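Local coordinates for CBS domain-containing predicted protein TM0935 (Thermotoga maritima, PDB 1O50), which is of unknown function but pairs two CBS domains in tandem, a fold that in relatives often binds adenine nucleotides as a regulatory module, at residues Met13-Pro26 with Ile138-Leu151. Sequence-based numbering, arbitrary orientation.
Sequences MKVKDVCKLISLKP and IVGDLNSLEILLAL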
loop_
_atom_site.group_PDB
_atom_site.type_symbol
_atom_site.label_atom_id
_atom_site.label_comp_id
_atom_site.label_asym_id
_atom_site.label_seq_id
_atom_site.Cartn_x
_atom_site.Cartn_y
_atom_site.Cartn_z
ATOM N N MET A 13 3.115 6.537 -22.857
ATOM C CA MET A 13 2.243 7.213 -21.891
ATOM C C MET A 13 3.025 8.122 -20.934
ATOM O O MET A 13 4.171 7.855 -20.588
ATOM C CB MET A 13 1.458 6.194 -21.053
ATOM C CG MET A 13 0.330 5.499 -21.802
ATOM S SD MET A 13 -0.420 4.106 -20.933
ATOM C CE MET A 13 0.737 2.882 -21.138
ATOM N N LYS A 14 2.380 9.197 -20.512
ATOM C CA LYS A 14 2.942 10.107 -19.530
ATOM C C LYS A 14 2.053 10.220 -18.301
ATOM O O LYS A 14 0.896 9.759 -18.306
ATOM C CB LYS A 14 3.173 11.461 -20.180
ATOM C CG LYS A 14 4.404 11.420 -21.081
ATOM C CD LYS A 14 4.300 12.330 -22.305
ATOM C CE LYS A 14 4.500 13.791 -22.023
ATOM N NZ LYS A 14 4.800 14.498 -23.307
ATOM N N VAL A 15 2.579 10.851 -17.248
ATOM C CA VAL A 15 1.827 10.945 -16.002
ATOM C C VAL A 15 0.467 11.596 -16.281
ATOM O O VAL A 15 -0.557 11.151 -15.747
ATOM C CB VAL A 15 2.642 11.674 -14.876
ATOM C CG1 VAL A 15 1.743 12.159 -13.745
ATOM C CG2 VAL A 15 3.703 10.731 -14.319
ATOM N N LYS A 16 0.460 12.607 -17.144
ATOM C CA LYS A 16 -0.764 13.331 -17.490
ATOM C C LYS A 16 -1.895 12.428 -18.038
ATOM O O LYS A 16 -3.080 12.765 -17.914
ATOM C CB LYS A 16 -0.440 14.432 -18.496
ATOM C CG LYS A 16 0.016 13.946 -19.879
ATOM C CD LYS A 16 0.203 15.117 -20.854
ATOM C CE LYS A 16 0.376 14.662 -22.319
ATOM N NZ LYS A 16 -0.855 13.988 -22.940
ATOM N N ASP A 17 -1.525 11.315 -18.656
ATOM C CA ASP A 17 -2.493 10.361 -19.219
ATOM C C ASP A 17 -3.106 9.420 -18.169
ATOM O O ASP A 17 -4.144 8.819 -18.425
ATOM C CB ASP A 17 -1.834 9.489 -20.321
ATOM C CG ASP A 17 -1.101 10.310 -21.379
ATOM O OD1 ASP A 17 -1.649 11.306 -21.869
ATOM O OD2 ASP A 17 0.043 10.029 -21.788
ATOM N N VAL A 18 -2.440 9.265 -17.019
ATOM C CA VAL A 18 -2.784 8.281 -15.982
ATOM C C VAL A 18 -3.317 8.908 -14.673
ATOM O O VAL A 18 -4.175 8.334 -14.014
ATOM C CB VAL A 18 -1.537 7.416 -15.692
ATOM C CG1 VAL A 18 -1.764 6.453 -14.582
ATOM C CG2 VAL A 18 -1.113 6.687 -16.996
ATOM N N CYS A 19 -2.861 10.113 -14.353
ATOM C CA CYS A 19 -3.163 10.771 -13.071
ATOM C C CYS A 19 -4.609 11.272 -12.881
ATOM O O CYS A 19 -4.970 11.779 -11.812
ATOM C CB CYS A 19 -2.187 11.936 -12.845
ATOM S SG CYS A 19 -2.502 13.400 -13.814
ATOM N N LYS A 20 -5.445 11.107 -13.886
ATOM C CA LYS A 20 -6.860 11.447 -13.746
ATOM C C LYS A 20 -7.777 10.232 -13.968
ATOM O O LYS A 20 -8.972 10.376 -14.031
ATOM C CB LYS A 20 -7.214 12.599 -14.663
ATOM C CG LYS A 20 -7.314 13.940 -13.968
ATOM C CD LYS A 20 -7.418 15.028 -14.998
ATOM C CE LYS A 20 -8.034 16.337 -14.449
ATOM N NZ LYS A 20 -9.493 16.511 -14.794
ATOM N N LEU A 21 -7.207 9.030 -14.011
ATOM C CA LEU A 21 -7.987 7.829 -14.322
ATOM C C LEU A 21 -8.890 7.416 -13.134
ATOM O O LEU A 21 -9.924 6.784 -13.334
ATOM C CB LEU A 21 -7.061 6.664 -14.726
ATOM C CG LEU A 21 -6.328 6.873 -16.061
ATOM C CD1 LEU A 21 -5.345 5.751 -16.304
ATOM C CD2 LEU A 21 -7.291 6.980 -17.186
ATOM N N ILE A 22 -8.458 7.781 -11.920
ATOM C CA ILE A 22 -9.228 7.689 -10.673
ATOM C C ILE A 22 -9.207 9.093 -10.037
ATOM O O ILE A 22 -8.195 9.819 -10.104
ATOM C CB ILE A 22 -8.564 6.665 -9.735
ATOM C CG1 ILE A 22 -8.370 5.322 -10.435
ATOM C CG2 ILE A 22 -9.355 6.429 -8.442
ATOM C CD1 ILE A 22 -7.504 4.372 -9.602
ATOM N N SER A 23 -10.327 9.476 -9.445
ATOM C CA SER A 23 -10.427 10.719 -8.691
ATOM C C SER A 23 -9.783 10.550 -7.315
ATOM O O SER A 23 -10.385 9.951 -6.412
ATOM C CB SER A 23 -11.880 11.128 -8.501
ATOM O OG SER A 23 -11.931 12.365 -7.811
ATOM N N LEU A 24 -8.551 11.035 -7.190
ATOM C CA LEU A 24 -7.799 11.021 -5.951
ATOM C C LEU A 24 -7.648 12.460 -5.464
ATOM O O LEU A 24 -7.474 13.375 -6.277
ATOM C CB LEU A 24 -6.414 10.431 -6.173
ATOM C CG LEU A 24 -6.277 9.056 -6.823
ATOM C CD1 LEU A 24 -4.840 8.650 -6.956
ATOM C CD2 LEU A 24 -6.994 8.104 -5.985
ATOM N N LYS A 25 -7.722 12.638 -4.142
ATOM C CA LYS A 25 -7.440 13.926 -3.477
ATOM C C LYS A 25 -6.217 13.730 -2.625
ATOM O O LYS A 25 -6.252 12.883 -1.733
ATOM C CB LYS A 25 -8.581 14.367 -2.545
ATOM C CG LYS A 25 -10.024 14.086 -3.046
ATOM C CD LYS A 25 -10.678 12.823 -2.370
ATOM C CE LYS A 25 -11.146 13.109 -0.913
ATOM N NZ LYS A 25 -10.009 13.082 0.079
ATOM N N PRO A 26 -5.141 14.475 -2.870
ATOM C CA PRO A 26 -3.938 14.340 -2.050
ATOM C C PRO A 26 -4.228 14.690 -0.586
ATOM O O PRO A 26 -4.980 15.608 -0.308
ATOM C CB PRO A 26 -2.949 15.347 -2.652
ATOM C CG PRO A 26 -3.529 15.781 -3.933
ATOM C CD PRO A 26 -4.998 15.510 -3.905
ATOM N N ILE A 138 1.824 21.279 -5.406
ATOM C CA ILE A 138 1.021 20.113 -5.777
ATOM C C ILE A 138 -0.135 20.478 -6.720
ATOM O O ILE A 138 -0.984 21.308 -6.396
ATOM C CB ILE A 138 0.519 19.358 -4.520
ATOM C CG1 ILE A 138 1.709 18.906 -3.681
ATOM C CG2 ILE A 138 -0.341 18.120 -4.914
ATOM C CD1 ILE A 138 1.324 18.253 -2.382
ATOM N N VAL A 139 -0.126 19.855 -7.898
ATOM C CA VAL A 139 -1.121 20.104 -8.936
ATOM C C VAL A 139 -1.942 18.850 -9.284
ATOM O O VAL A 139 -2.904 18.922 -10.028
ATOM C CB VAL A 139 -0.454 20.670 -10.218
ATOM C CG1 VAL A 139 0.092 22.104 -9.967
ATOM C CG2 VAL A 139 0.647 19.745 -10.704
ATOM N N GLY A 140 -1.546 17.703 -8.753
ATOM C CA GLY A 140 -2.260 16.456 -9.004
ATOM C C GLY A 140 -1.671 15.319 -8.199
ATOM O O GLY A 140 -0.774 15.543 -7.409
ATOM N N ASP A 141 -2.165 14.097 -8.417
ATOM C CA ASP A 141 -1.760 12.923 -7.633
ATOM C C ASP A 141 -1.647 11.671 -8.535
ATOM O O ASP A 141 -2.325 11.552 -9.552
ATOM C CB ASP A 141 -2.829 12.719 -6.530
ATOM C CG ASP A 141 -2.340 11.964 -5.353
ATOM O OD1 ASP A 141 -1.119 11.997 -5.057
ATOM O OD2 ASP A 141 -3.130 11.255 -4.685
ATOM N N LEU A 142 -0.806 10.722 -8.151
ATOM C CA LEU A 142 -0.667 9.476 -8.908
ATOM C C LEU A 142 -0.571 8.312 -7.976
ATOM O O LEU A 142 0.202 8.389 -7.077
ATOM C CB LEU A 142 0.616 9.525 -9.752
ATOM C CG LEU A 142 0.894 8.339 -10.677
ATOM C CD1 LEU A 142 -0.150 8.187 -11.762
ATOM C CD2 LEU A 142 2.261 8.479 -11.306
ATOM N N ASN A 143 -1.321 7.233 -8.185
ATOM C CA ASN A 143 -1.102 6.010 -7.405
ATOM C C ASN A 143 -0.897 4.781 -8.234
ATOM O O ASN A 143 -1.076 4.780 -9.438
ATOM C CB ASN A 143 -2.204 5.815 -6.325
ATOM C CG ASN A 143 -3.540 5.361 -6.862
ATOM O OD1 ASN A 143 -3.714 5.090 -8.048
ATOM N ND2 ASN A 143 -4.508 5.243 -5.970
ATOM N N SER A 144 -0.443 3.716 -7.576
ATOM C CA SER A 144 -0.202 2.459 -8.252
ATOM C C SER A 144 -1.434 1.902 -8.984
ATOM O O SER A 144 -1.317 1.267 -10.008
ATOM C CB SER A 144 0.334 1.429 -7.241
ATOM O OG SER A 144 -0.577 1.199 -6.181
ATOM N N LEU A 145 -2.631 2.180 -8.485
ATOM C CA LEU A 145 -3.803 1.606 -9.070
ATOM C C LEU A 145 -4.068 2.240 -10.438
ATOM O O LEU A 145 -4.534 1.573 -11.348
ATOM C CB LEU A 145 -5.019 1.790 -8.142
ATOM C CG LEU A 145 -4.878 1.411 -6.655
ATOM C CD1 LEU A 145 -6.264 1.432 -6.010
ATOM C CD2 LEU A 145 -4.195 0.086 -6.433
ATOM N N GLU A 146 -3.794 3.535 -10.561
ATOM C CA GLU A 146 -3.909 4.219 -11.844
ATOM C C GLU A 146 -2.978 3.640 -12.908
ATOM O O GLU A 146 -3.362 3.515 -14.062
ATOM C CB GLU A 146 -3.674 5.700 -11.659
ATOM C CG GLU A 146 -4.832 6.327 -10.909
ATOM C CD GLU A 146 -4.594 7.781 -10.604
ATOM O OE1 GLU A 146 -3.450 8.157 -10.319
ATOM O OE2 GLU A 146 -5.567 8.538 -10.665
ATOM N N ILE A 147 -1.757 3.314 -12.511
ATOM C CA ILE A 147 -0.780 2.694 -13.397
ATOM C C ILE A 147 -1.272 1.332 -13.817
ATOM O O ILE A 147 -1.211 0.999 -14.994
ATOM C CB ILE A 147 0.614 2.645 -12.756
ATOM C CG1 ILE A 147 1.145 4.057 -12.521
ATOM C CG2 ILE A 147 1.632 1.925 -13.652
ATOM C CD1 ILE A 147 2.520 4.112 -11.972
ATOM N N LEU A 148 -1.793 0.556 -12.871
ATOM C CA LEU A 148 -2.329 -0.756 -13.181
ATOM C C LEU A 148 -3.507 -0.702 -14.137
ATOM O O LEU A 148 -3.584 -1.508 -15.056
ATOM C CB LEU A 148 -2.722 -1.524 -11.919
ATOM C CG LEU A 148 -1.510 -1.951 -11.084
ATOM C CD1 LEU A 148 -1.949 -2.534 -9.714
ATOM C CD2 LEU A 148 -0.570 -2.950 -11.810
ATOM N N LEU A 149 -4.405 0.240 -13.897
ATOM C CA LEU A 149 -5.549 0.460 -14.733
ATOM C C LEU A 149 -5.097 0.706 -16.178
ATOM O O LEU A 149 -5.546 0.036 -17.100
ATOM C CB LEU A 149 -6.319 1.660 -14.199
ATOM C CG LEU A 149 -7.749 1.902 -14.729
ATOM C CD1 LEU A 149 -8.393 2.951 -13.925
ATOM C CD2 LEU A 149 -7.806 2.268 -16.279
ATOM N N ALA A 150 -4.230 1.695 -16.357
ATOM C CA ALA A 150 -3.668 2.055 -17.655
ATOM C C ALA A 150 -3.098 0.870 -18.393
ATOM O O ALA A 150 -3.343 0.675 -19.567
ATOM C CB ALA A 150 -2.546 3.035 -17.439
ATOM N N LEU A 151 -2.289 0.094 -17.688
ATOM C CA LEU A 151 -1.555 -0.990 -18.324
ATOM C C LEU A 151 -2.406 -2.174 -18.704
ATOM O O LEU A 151 -2.232 -2.719 -19.790
ATOM C CB LEU A 151 -0.411 -1.433 -17.445
ATOM C CG LEU A 151 0.718 -0.401 -17.307
ATOM C CD1 LEU A 151 1.685 -0.982 -16.278
ATOM C CD2 LEU A 151 1.396 -0.084 -18.619
HETATM O O HOH W 1 -4.260 14.180 -10.303
#
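Glu-146 reaches from the first turn of its helix into the loop around Ile-22, and the backbone N of Ile-22 donates to OE2, on the anti lone pair, at 3.2 Å and 151°. The other oxygen, OE1, is met from above the carboxylate plane by the N of Asn-143, while Asn-143 OD1 takes the N-H of Glu-146 nearly along its C=O axis. These reciprocal bonds make a capping box. Gripped at OE1 by Asn-143 N and at OE2 by Ile-22 N, the carboxylate probably has little freedom to rotate. Its aliphatic part is covered as well, with Ile-22 CD1 3.6 Å from Glu-146 CG. Leu-24 crosses the amide of Asn-143, its CD1 3.5 Å from CG. Deeper in, Val-18 has CG1 anti to its backbone N (chi1 176°), which sets that methyl 3.7 Å from Leu-142 CD1 and leaves CG2 to meet Ala-150 CB. Leu-114 and Ala-117 of helix 114-124 pack against Val-18 and Leu-142.

The contact joins the two CBS motifs of the pair, residues 13-26 of the first packing on the last strand and helix of the second. Beside the strand, one water bridges the two backbones, donating to Cys-19 O and accepting from Asp-141 N at 2.8 Å. Asp-141 OD1 is hydrogen-bonded to the hydroxyl of Tyr-52.

The margins are thinner. Exposed Leu-21 rests its CB on Leu-149 CD1 at 4.0 Å, and Pro-26 CG lies 4.1 Å from Ile-138 CG2. Partly exposed Met-13, at the end of the contact, brings its CE to Leu-151 CD2, 3.9 Å away, with SD by Ala-150 CB. Ile-22 and Leu-149 also pack on Leu-43 of the second subunit.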